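Local coordinates for putative cell adhesion protein (Bacteroides fragilis, PDB 4H40), which is probably a fimbrillin-like pilus subunit that takes part in cell adhesion at the bacterial surface, at the interface of chains A and B. Residues are numbered along the deposited sequence; one frame, centred on the assembly and turned at random. Chains: chain A/B, putative cell adhesion protein.

The interface of chains A and B. Residues chain A 321-324; chain B 280-282.
The side-chain amide of A:Asn322 turns one face to B:Thr280. CB and CG2 of the threonine lie over this face, with CB 3.7 Å from A:Asn322 CG, and the two side chains cross at about a right angle. The backbone N of B:Gln281 reaches the amide oxygen from the same face, and the backbone N of A:Val324 from the opposite one. The phenol ring of B:Tyr282 offers its CD1 and CE1 side. CE1 lies 3.6 Å from A:Asn322 CA, and CD1 is beside the carbonyl oxygen of A:Glu321. The amide of B:Gln281 is met nearly in its plane, on the OE1 side, by the CG2 methyl of A:Val323.

A:Asn322 to A:Val324, the segment after strand 310-321, runs past strand 278-287 of chain B. CG of A:Asn322 is anti to the backbone N (chi1 178°), which sends the amide across to chain B. OD1 accepts a nearly straight hydrogen bond from B:Gln281 N at 3.0 Å. It also accepts one from A:Val324 N at 3.1 Å, steeply above the amide plane and more bent. The second bond ties the amide to the backbone two residues on and should limit its rotation. A:Val323 N donates to B:Gln281 O at 3.1 Å, in the carbonyl plane. Both backbone polar groups of B:Gln281 are thus paired across the interface, one with a side chain and one with the main chain.

B:Thr280 and B:Tyr282 meet A:Asn322 from the same side, the threonine over the amide and the tyrosine ring further back, near CA and CB. B:Gln281 points the other way, towards the valines. The interface is two-fold symmetric, so the contact recurs with the chains exchanged. This dimer may or may not reflect pilus assembly. CB of B:Gln281 packs against both valines, 3.6 Å from A:Val323 CG2 and 3.9 Å from A:Val324 CG2.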
loop_
_atom_site.group_PDB
_atom_site.type_symbol
_atom_site.label_atom_id
_atom_site.label_comp_id
_atom_site.label_asym_id
_atom_site.label_seq_id
_atom_site.Cartn_x
_atom_site.Cartn_y
_atom_site.Cartn_z
ATOM N N GLU A 321 4.043 -3.299 -14.369
ATOM C CA GLU A 321 4.026 -3.279 -15.835
ATOM C C GLU A 321 3.376 -4.525 -16.402
ATOM O O GLU A 321 3.229 -5.524 -15.702
ATOM C CB GLU A 321 5.461 -3.149 -16.390
ATOM C CG GLU A 321 6.056 -1.758 -16.260
ATOM C CD GLU A 321 7.402 -1.533 -16.922
ATOM O OE1 GLU A 321 7.657 -2.138 -17.990
ATOM O OE2 GLU A 321 8.184 -0.705 -16.400
ATOM N N ASN A 322 3.001 -4.471 -17.671
ATOM C CA ASN A 322 2.434 -5.609 -18.363
ATOM C C ASN A 322 3.529 -6.643 -18.527
ATOM O O ASN A 322 4.669 -6.297 -18.857
ATOM C CB ASN A 322 1.844 -5.186 -19.714
ATOM C CG ASN A 322 1.276 -6.303 -20.541
ATOM O OD1 ASN A 322 0.849 -7.350 -20.047
ATOM N ND2 ASN A 322 1.206 -6.077 -21.829
ATOM N N VAL A 323 3.208 -7.884 -18.229
ATOM C CA VAL A 323 4.154 -8.985 -18.302
ATOM C C VAL A 323 4.080 -9.638 -19.712
ATOM O O VAL A 323 5.112 -10.072 -20.239
ATOM C CB VAL A 323 3.957 -9.988 -17.125
ATOM C CG1 VAL A 323 4.231 -9.313 -15.790
ATOM C CG2 VAL A 323 2.568 -10.613 -17.108
ATOM N N VAL A 324 2.881 -9.617 -20.338
ATOM C CA VAL A 324 2.596 -10.145 -21.680
ATOM C C VAL A 324 3.392 -9.339 -22.735
ATOM O O VAL A 324 4.510 -9.709 -23.096
ATOM C CB VAL A 324 1.066 -10.134 -21.968
ATOM C CG1 VAL A 324 0.765 -10.514 -23.417
ATOM C CG2 VAL A 324 0.314 -11.051 -21.009
ATOM N N THR B 280 -3.333 -8.493 -21.801
ATOM C CA THR B 280 -2.311 -8.042 -20.849
ATOM C C THR B 280 -2.489 -8.777 -19.516
ATOM O O THR B 280 -3.557 -9.316 -19.257
ATOM C CB THR B 280 -2.383 -6.515 -20.623
ATOM O OG1 THR B 280 -3.590 -6.193 -19.941
ATOM C CG2 THR B 280 -2.273 -5.700 -21.899
ATOM N N GLN B 281 -1.459 -8.780 -18.671
ATOM C CA GLN B 281 -1.492 -9.368 -17.343
ATOM C C GLN B 281 -0.653 -8.475 -16.398
ATOM O O GLN B 281 0.436 -8.041 -16.750
ATOM C CB GLN B 281 -1.010 -10.828 -17.361
ATOM C CG GLN B 281 -1.129 -11.572 -16.014
ATOM C CD GLN B 281 -0.644 -13.003 -16.072
ATOM O OE1 GLN B 281 0.509 -13.298 -16.403
ATOM N NE2 GLN B 281 -1.510 -13.930 -15.707
ATOM N N TYR B 282 -1.197 -8.179 -15.227
ATOM C CA TYR B 282 -0.577 -7.350 -14.207
ATOM C C TYR B 282 -0.642 -8.047 -12.893
ATOM O O TYR B 282 -1.676 -8.610 -12.548
ATOM C CB TYR B 282 -1.286 -5.983 -14.076
ATOM C CG TYR B 282 -1.447 -5.267 -15.386
ATOM C CD1 TYR B 282 -0.389 -4.571 -15.952
ATOM C CD2 TYR B 282 -2.654 -5.301 -16.079
ATOM C CE1 TYR B 282 -0.526 -3.912 -17.168
ATOM C CE2 TYR B 282 -2.801 -4.656 -17.305
ATOM C CZ TYR B 282 -1.727 -3.974 -17.852
ATOM O OH TYR B 282 -1.853 -3.326 -19.057
#